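Local atomic coordinates of thioredoxin-like protein (Bacteroides caccae ATCC 43185, PDB entry 4YOD), a protein that is probably a thiol-disulfide oxidoreductase of the thioredoxin superfamily, in which an all-helical domain of unknown function precedes the thioredoxin-like domain. Residues E57-V61 / L99-L104; W39-A45 / T82-V88; C64-N68 / M111-F116. All blocks are in the same frame, centred on the assembly; numbering follows the deposited sequence. Where two conformers were deposited one is given.

In the fold
All three contacts lie in the helical domain that precedes the thioredoxin-like domain. Contacts 1 and 3 share helix 53-66, set against helix 90-105 and the start of helix 114-125. Contact 2 ties a loop to helix 72-85 and meets contact 1 where Trp39 touches Trp60. All are partly buried, but contact 2 is the most peripheral, its centre about 26 Å from that of the chain, against about 15 Å in contact 1 and about 10 Å in contact 3. The polar edges differ: a carboxylate taking two donors in contact 1, an arginine holding loop carbonyls in contact 2, a water between two asparagines in contact 3. Each has a buried aromatic ring among aliphatic or threonine side chains.

Contact 1 (E57-V61 / L99-L104); sequences EQAWV and LADKYL
Glu57 OE2 accepts two bonds from helix 90-105, at 2.6 Å from Tyr103 OH and at 2.8 Å from Lys102 NZ, the latter a salt bridge. The two donors use different sides of the oxygen: the ammonium comes to the syn lone pair, whereas the phenol arrives on the anti side, 20° out of the carboxylate plane. Glu57 OE2 lies at the edge of the Tyr103 ring, near its plane, with the carboxylate steeply inclined to the ring. Glu57 gets there on an extended chain, CG turned anti to the backbone N (chi1 -179°), and its CG also rests against Leu99 CD2. With an alanine here, the Lys102 ammonium and the Tyr103 hydroxyl would probably lose their shared acceptor, and the lysine chain would be freer to move. Beside this, Val61 CG2 sits over one face of the Tyr103 ring, 3.8 Å from its centroid, while the CG of Lys102 lies over the opposite face. Trp60 carries the buried packing. Leu99 CB lies over the face of its five-membered ring, 3.9 Å from the centroid, and the six-membered part runs on to Ala100, where Trp60 CZ2 is 3.7 Å from Ala100 CB. Tyr103 CD2 comes to the indole edge, 3.9 Å from Trp60 CD1. The short helical segments cross at -51° with axes 10.9 Å apart, a spacing consistent with the bulky indole between them. Trp60, set among Leu99, Ala100, Tyr103 and Leu104, is a single knob-into-hole contact between two helices of the helical domain, bordered on one side by the salt bridge.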
# COMPACT_ATOMS: atom_id res chain seq x y z
N GLU A 57 5.66 13.22 -16.83
CA GLU A 57 5.20 12.85 -15.49
C GLU A 57 3.65 12.93 -15.40
O GLU A 57 3.04 12.05 -14.79
CB GLU A 57 5.87 13.72 -14.42
CG GLU A 57 5.48 13.40 -12.98
CD GLU A 57 6.38 14.05 -11.94
OE1 GLU A 57 7.38 14.70 -12.33
OE2 GLU A 57 6.09 13.90 -10.74
N GLN A 58 3.03 13.93 -16.06
CA GLN A 58 1.57 14.04 -16.04
C GLN A 58 0.94 12.85 -16.79
O GLN A 58 -0.09 12.34 -16.35
CB GLN A 58 1.09 15.39 -16.59
CG GLN A 58 -0.42 15.65 -16.40
CD GLN A 58 -0.92 15.37 -15.00
OE1 GLN A 58 -0.33 15.78 -14.00
NE2 GLN A 58 -2.04 14.66 -14.91
N ALA A 59 1.60 12.37 -17.87
CA ALA A 59 1.17 11.18 -18.62
C ALA A 59 1.22 9.94 -17.70
O ALA A 59 0.28 9.14 -17.70
CB ALA A 59 2.07 10.96 -19.83
N TRP A 60 2.28 9.83 -16.86
CA TRP A 60 2.43 8.73 -15.90
C TRP A 60 1.30 8.79 -14.83
O TRP A 60 0.73 7.76 -14.52
CB TRP A 60 3.81 8.72 -15.22
CG TRP A 60 3.95 7.62 -14.20
CD1 TRP A 60 3.79 7.73 -12.85
CD2 TRP A 60 4.13 6.22 -14.48
NE1 TRP A 60 3.91 6.48 -12.25
CE2 TRP A 60 4.12 5.54 -13.23
CE3 TRP A 60 4.33 5.48 -15.66
CZ2 TRP A 60 4.31 4.16 -13.13
CZ3 TRP A 60 4.53 4.11 -15.56
CH2 TRP A 60 4.51 3.46 -14.31
N VAL A 61 1.01 9.99 -14.29
CA VAL A 61 -0.04 10.22 -13.28
C VAL A 61 -1.42 9.78 -13.84
O VAL A 61 -2.15 9.05 -13.15
CB VAL A 61 -0.02 11.72 -12.83
CG1 VAL A 61 -1.30 12.13 -12.08
CG2 VAL A 61 1.20 12.01 -11.98
N LEU A 99 9.43 7.31 -11.13
CA LEU A 99 8.05 7.83 -11.08
C LEU A 99 7.10 6.82 -10.41
O LEU A 99 6.22 7.23 -9.67
CB LEU A 99 7.51 8.17 -12.47
CG LEU A 99 8.08 9.41 -13.19
CD1 LEU A 99 7.33 9.65 -14.47
CD2 LEU A 99 8.00 10.68 -12.33
N ALA A 100 7.28 5.50 -10.70
CA ALA A 100 6.48 4.42 -10.10
C ALA A 100 6.65 4.41 -8.58
O ALA A 100 5.67 4.29 -7.87
CB ALA A 100 6.87 3.07 -10.69
N ASP A 101 7.88 4.63 -8.08
CA ASP A 101 8.16 4.73 -6.64
C ASP A 101 7.43 5.97 -6.08
O ASP A 101 6.57 5.84 -5.19
CB ASP A 101 9.70 4.80 -6.42
CG ASP A 101 10.21 4.99 -4.99
OD1 ASP A 101 9.39 4.97 -4.06
OD2 ASP A 101 11.44 5.07 -4.81
N LYS A 102 7.70 7.16 -6.65
CA LYS A 102 7.11 8.44 -6.23
C LYS A 102 5.57 8.38 -6.09
O LYS A 102 5.05 8.93 -5.12
CB LYS A 102 7.48 9.55 -7.23
CG LYS A 102 7.02 10.95 -6.84
CD LYS A 102 7.55 11.99 -7.81
CE LYS A 102 7.03 13.37 -7.51
NZ LYS A 102 7.60 14.38 -8.45
N TYR A 103 4.86 7.74 -7.02
CA TYR A 103 3.40 7.75 -6.96
C TYR A 103 2.77 6.49 -6.37
O TYR A 103 1.73 6.60 -5.73
CB TYR A 103 2.83 8.02 -8.36
CG TYR A 103 3.07 9.46 -8.76
CD1 TYR A 103 2.27 10.48 -8.25
CD2 TYR A 103 4.14 9.81 -9.58
CE1 TYR A 103 2.52 11.82 -8.56
CE2 TYR A 103 4.38 11.14 -9.92
CZ TYR A 103 3.58 12.14 -9.38
OH TYR A 103 3.81 13.45 -9.68
N LEU A 104 3.35 5.31 -6.61
CA LEU A 104 2.72 4.06 -6.16
C LEU A 104 3.31 3.50 -4.88
O LEU A 104 2.64 2.66 -4.27
CB LEU A 104 2.77 2.98 -7.27
CG LEU A 104 2.22 3.35 -8.64
CD1 LEU A 104 2.69 2.33 -9.69
CD2 LEU A 104 0.70 3.50 -8.61

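Contact 2 (W39-A45 / T82-V88); sequences WDNVNFA and TIDRTNV
Trp39 O is gripped by two donors, Arg85 NH1 at 2.8 Å and the backbone N of Val42, which reach it from opposite faces of its carbonyl plane. The Val42 bond closes a type I beta turn, Trp39 to Val42, so the arginine binds a carbonyl already fixed by the turn. Its approach is steep, 67° out of the carbonyl plane, although the oxygen lies near the guanidinium plane. The other terminal nitrogen, Arg85 NH2, donates to Val42 O at 3.0 Å and to a water that also accepts from Phe44 N. Both ends of the turn are therefore held by one side chain, whose bend at chi3 (69°) swings the guanidinium across to the loop. Phe44 CD2 lies over the centre of one guanidinium face, 3.7 Å from Arg85 CZ; ring and guanidinium planes are 67° apart, so this is no parallel stack. Thr86 CG2 sits above the middle of the Phe44 ring, 4.0 Å from its centroid, and Val42 CG1 covers the opposite face. Val88 CG2 packs 3.7 Å from Phe44 CB. At the other end Thr82 CG2 lies over the five-membered ring of Trp39, 3.8 Å from its centroid, while Thr82 OG1 is hydrogen-bonded to Ala78 O and the Tyr63 hydroxyl. Within the loop, Asn43 OD1 accepts from Ala45 N, an Asx turn. Residues 39-45, in the loop between helices 27-37 and 53-66, pack against the last part of helix 72-85 and what follows it, with Trp39 on Trp60 of helix 53-66 and Thr86 on Phe93 of helix 90-105.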
# COMPACT_ATOMS: atom_id res chain seq x y z
N TRP A 39 0.53 3.67 -24.02
CA TRP A 39 1.89 4.08 -24.36
C TRP A 39 2.31 3.77 -25.79
O TRP A 39 3.48 3.93 -26.11
CB TRP A 39 2.87 3.39 -23.38
CG TRP A 39 2.64 3.77 -21.94
CD1 TRP A 39 1.98 3.05 -20.99
CD2 TRP A 39 3.03 5.00 -21.30
NE1 TRP A 39 1.98 3.71 -19.79
CE2 TRP A 39 2.60 4.93 -19.95
CE3 TRP A 39 3.72 6.15 -21.73
CZ2 TRP A 39 2.85 5.95 -19.02
CZ3 TRP A 39 3.96 7.17 -20.81
CH2 TRP A 39 3.52 7.07 -19.48
N ASP A 40 1.37 3.33 -26.65
CA ASP A 40 1.63 2.94 -28.03
C ASP A 40 2.34 4.02 -28.89
O ASP A 40 3.12 3.65 -29.76
CB ASP A 40 0.31 2.58 -28.73
CG ASP A 40 -0.22 1.18 -28.47
OD1 ASP A 40 0.27 0.52 -27.53
OD2 ASP A 40 -1.14 0.75 -29.21
N ASN A 41 2.08 5.31 -28.64
CA ASN A 41 2.64 6.40 -29.44
C ASN A 41 3.86 7.06 -28.80
O ASN A 41 4.30 8.12 -29.23
CB ASN A 41 1.57 7.44 -29.75
CG ASN A 41 0.47 6.87 -30.60
OD1 ASN A 41 0.62 5.84 -31.26
ND2 ASN A 41 -0.67 7.51 -30.59
N VAL A 42 4.45 6.37 -27.82
CA VAL A 42 5.62 6.85 -27.10
C VAL A 42 6.87 6.07 -27.55
O VAL A 42 6.81 4.85 -27.75
CB VAL A 42 5.36 6.75 -25.57
CG1 VAL A 42 6.62 6.99 -24.74
CG2 VAL A 42 4.25 7.73 -25.14
N ASN A 43 8.00 6.78 -27.73
CA ASN A 43 9.31 6.22 -28.06
C ASN A 43 10.12 6.22 -26.79
O ASN A 43 10.60 7.29 -26.38
CB ASN A 43 10.00 7.07 -29.17
CG ASN A 43 11.40 6.58 -29.54
OD1 ASN A 43 11.88 5.55 -29.06
ND2 ASN A 43 12.08 7.31 -30.42
N PHE A 44 10.25 5.04 -26.13
CA PHE A 44 11.00 4.97 -24.87
C PHE A 44 12.54 5.06 -25.05
O PHE A 44 13.26 5.11 -24.06
CB PHE A 44 10.61 3.73 -24.08
CG PHE A 44 9.25 3.84 -23.44
CD1 PHE A 44 8.96 4.87 -22.55
CD2 PHE A 44 8.26 2.89 -23.71
CE1 PHE A 44 7.71 4.95 -21.92
CE2 PHE A 44 7.02 2.97 -23.07
CZ PHE A 44 6.75 4.00 -22.19
N ALA A 45 13.02 5.13 -26.28
CA ALA A 45 14.45 5.32 -26.57
C ALA A 45 14.76 6.81 -26.84
O ALA A 45 15.91 7.16 -27.11
CB ALA A 45 14.85 4.47 -27.75
N THR A 82 4.68 -2.26 -19.72
CA THR A 82 5.15 -0.86 -19.85
C THR A 82 6.59 -0.75 -19.34
O THR A 82 7.43 -0.23 -20.06
CB THR A 82 4.18 0.10 -19.16
OG1 THR A 82 2.92 -0.01 -19.83
CG2 THR A 82 4.66 1.54 -19.17
N ILE A 83 6.88 -1.27 -18.12
CA ILE A 83 8.24 -1.24 -17.56
C ILE A 83 9.21 -2.01 -18.48
O ILE A 83 10.29 -1.50 -18.75
CB ILE A 83 8.32 -1.74 -16.07
CG1 ILE A 83 7.31 -1.01 -15.14
CG2 ILE A 83 9.76 -1.62 -15.53
CD1 ILE A 83 7.34 0.57 -15.08
N ASP A 84 8.80 -3.20 -18.98
CA ASP A 84 9.64 -4.03 -19.87
C ASP A 84 10.07 -3.25 -21.10
O ASP A 84 11.22 -3.35 -21.52
CB ASP A 84 8.91 -5.31 -20.30
CG ASP A 84 8.78 -6.38 -19.22
OD1 ASP A 84 9.39 -6.22 -18.14
OD2 ASP A 84 8.05 -7.38 -19.46
N ARG A 85 9.15 -2.45 -21.66
CA ARG A 85 9.42 -1.60 -22.82
C ARG A 85 10.51 -0.57 -22.55
O ARG A 85 11.21 -0.19 -23.48
CB ARG A 85 8.15 -0.86 -23.26
CG ARG A 85 7.20 -1.70 -24.13
CD ARG A 85 6.14 -0.80 -24.79
NE ARG A 85 6.75 0.08 -25.80
CZ ARG A 85 6.19 1.18 -26.30
NH1 ARG A 85 4.97 1.55 -25.90
NH2 ARG A 85 6.83 1.92 -27.19
N THR A 86 10.65 -0.10 -21.29
CA THR A 86 11.63 0.96 -20.97
C THR A 86 13.07 0.43 -20.91
O THR A 86 14.00 1.23 -20.86
CB THR A 86 11.24 1.72 -19.70
OG1 THR A 86 11.52 0.92 -18.57
CG2 THR A 86 9.79 2.19 -19.70
N ASN A 87 13.26 -0.91 -20.95
CA ASN A 87 14.58 -1.56 -20.99
C ASN A 87 15.39 -1.16 -22.24
O ASN A 87 16.58 -1.44 -22.31
CB ASN A 87 14.42 -3.08 -20.94
CG ASN A 87 14.17 -3.59 -19.56
OD1 ASN A 87 14.97 -3.39 -18.64
ND2 ASN A 87 13.07 -4.26 -19.37
N VAL A 88 14.75 -0.48 -23.20
CA VAL A 88 15.44 -0.01 -24.42
C VAL A 88 16.49 1.09 -24.10
O VAL A 88 17.40 1.32 -24.89
CB VAL A 88 14.46 0.49 -25.52
CG1 VAL A 88 13.69 -0.68 -26.12
CG2 VAL A 88 13.51 1.56 -24.98
O HOH W 1 9.87 2.30 -27.42

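Contact 3 (C64-N68 / M111-F116); sequences CDILN and MRNEEF
Phe116 meets Leu67 and Asn68 through the far end of its ring. Leu67 CB lies off-centre above it, 3.8 Å from Phe116 CE2 and 29° off the normal measured from the centroid. Asn68 OD1 approaches the same end obliquely, 3.6 Å from Phe116 CE2, its amide turned 42° from the ring plane. Beside this pair, the selenomethionine Met111 bends at chi3 (88°) to bring its methyl against helix 53-66, with Met111 CE 3.6 Å from Cys64 CB.

The polar rim is bridged by one water, which donates to Asn68 OD1 at 2.7 Å and accepts from Asn113 ND2 at 2.8 Å; direct contact between the two amides is long. Asn113 ND2 also stands 3.4 Å above the centre of the Phe116 ring, which places the amide over a ring face. Its other end, OD1, takes weak bonds from Glu115 N and Phe116 N, so the side chain that holds the water also caps the helix carrying Phe116. Backbone hydrogen bonding of Asn113 with Leu104 joins this helix start to the end of helix 90-105, and Leu72 and Ile79 of helix 72-85 also pack on Phe116. The geometry is that of an asparagine N-cap opening helix 114-125, its first turn set against residues 64-68, the last part of helix 53-66 and what follows, within the helical domain.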
# COMPACT_ATOMS: atom_id res chain seq x y z
N CYS A 64 -1.64 5.92 -14.04
CA CYS A 64 -1.94 5.30 -12.74
C CYS A 64 -3.45 5.41 -12.41
O CYS A 64 -4.00 4.48 -11.82
CB CYS A 64 -1.08 5.90 -11.63
SG CYS A 64 0.71 5.63 -11.85
N ASP A 65 -4.11 6.52 -12.81
CA ASP A 65 -5.54 6.73 -12.58
C ASP A 65 -6.42 5.75 -13.39
O ASP A 65 -7.37 5.18 -12.84
CB ASP A 65 -5.93 8.19 -12.92
CG ASP A 65 -5.80 9.18 -11.77
OD1 ASP A 65 -5.96 8.76 -10.60
OD2 ASP A 65 -5.60 10.39 -12.04
N ILE A 66 -6.13 5.56 -14.70
CA ILE A 66 -6.94 4.67 -15.55
C ILE A 66 -6.74 3.18 -15.20
O ILE A 66 -7.63 2.38 -15.47
CB ILE A 66 -6.78 4.93 -17.07
CG1 ILE A 66 -5.34 4.65 -17.57
CG2 ILE A 66 -7.26 6.34 -17.45
CD1 ILE A 66 -5.26 4.21 -18.97
N LEU A 67 -5.62 2.83 -14.52
CA LEU A 67 -5.35 1.46 -14.06
C LEU A 67 -6.37 1.00 -13.01
O LEU A 67 -6.58 -0.20 -12.84
CB LEU A 67 -3.94 1.34 -13.49
CG LEU A 67 -2.78 1.42 -14.49
CD1 LEU A 67 -1.46 1.49 -13.76
CD2 LEU A 67 -2.82 0.28 -15.51
N ASN A 68 -7.04 1.95 -12.34
CA ASN A 68 -8.07 1.63 -11.35
C ASN A 68 -9.39 1.17 -11.98
O ASN A 68 -10.25 0.65 -11.26
CB ASN A 68 -8.36 2.85 -10.47
CG ASN A 68 -7.25 3.20 -9.51
OD1 ASN A 68 -6.88 2.42 -8.65
ND2 ASN A 68 -6.75 4.42 -9.60
N MSE A 111 -1.89 8.38 -4.27
CA MSE A 111 -2.09 7.39 -5.34
C MSE A 111 -1.39 6.05 -5.03
O MSE A 111 -1.40 5.15 -5.87
CB MSE A 111 -1.54 7.93 -6.65
CG MSE A 111 -2.19 9.21 -7.10
SE MSE A 111 -1.50 9.49 -8.84
CE MSE A 111 -2.77 8.47 -9.85
N ARG A 112 -0.76 5.95 -3.85
CA ARG A 112 -0.04 4.76 -3.40
C ARG A 112 -0.91 3.50 -3.53
O ARG A 112 -2.09 3.50 -3.17
CB ARG A 112 0.47 4.93 -1.95
CG ARG A 112 -0.62 5.02 -0.87
CD ARG A 112 -0.10 5.55 0.46
NE ARG A 112 -1.18 5.71 1.43
CZ ARG A 112 -1.89 6.83 1.61
NH1 ARG A 112 -1.63 7.91 0.88
NH2 ARG A 112 -2.86 6.87 2.51
N ASN A 113 -0.32 2.43 -4.12
CA ASN A 113 -1.00 1.16 -4.33
C ASN A 113 0.05 0.09 -4.52
O ASN A 113 0.69 0.01 -5.57
CB ASN A 113 -1.98 1.22 -5.53
CG ASN A 113 -2.85 -0.00 -5.69
OD1 ASN A 113 -2.52 -1.12 -5.28
ND2 ASN A 113 -3.98 0.18 -6.33
N GLU A 114 0.20 -0.73 -3.52
CA GLU A 114 1.21 -1.78 -3.51
C GLU A 114 0.93 -2.85 -4.56
O GLU A 114 1.88 -3.40 -5.11
CB GLU A 114 1.31 -2.39 -2.14
CG GLU A 114 2.44 -3.38 -1.98
CD GLU A 114 2.46 -3.97 -0.60
OE1 GLU A 114 2.99 -3.29 0.31
OE2 GLU A 114 1.95 -5.10 -0.41
N GLU A 115 -0.34 -3.11 -4.86
CA GLU A 115 -0.68 -4.08 -5.91
C GLU A 115 -0.28 -3.55 -7.32
O GLU A 115 -0.06 -4.35 -8.22
CB GLU A 115 -2.16 -4.48 -5.86
CG GLU A 115 -2.50 -5.45 -4.72
CD GLU A 115 -1.71 -6.75 -4.65
OE1 GLU A 115 -1.59 -7.44 -5.68
OE2 GLU A 115 -1.25 -7.09 -3.53
N PHE A 116 -0.14 -2.23 -7.50
CA PHE A 116 0.35 -1.72 -8.78
C PHE A 116 1.88 -1.63 -8.76
O PHE A 116 2.51 -1.74 -9.80
CB PHE A 116 -0.27 -0.34 -9.11
CG PHE A 116 -1.76 -0.23 -9.37
CD1 PHE A 116 -2.54 -1.36 -9.59
CD2 PHE A 116 -2.37 1.02 -9.46
CE1 PHE A 116 -3.91 -1.24 -9.84
CE2 PHE A 116 -3.74 1.13 -9.72
CZ PHE A 116 -4.50 0.00 -9.89
O HOH W 2 -4.69 2.81 -7.05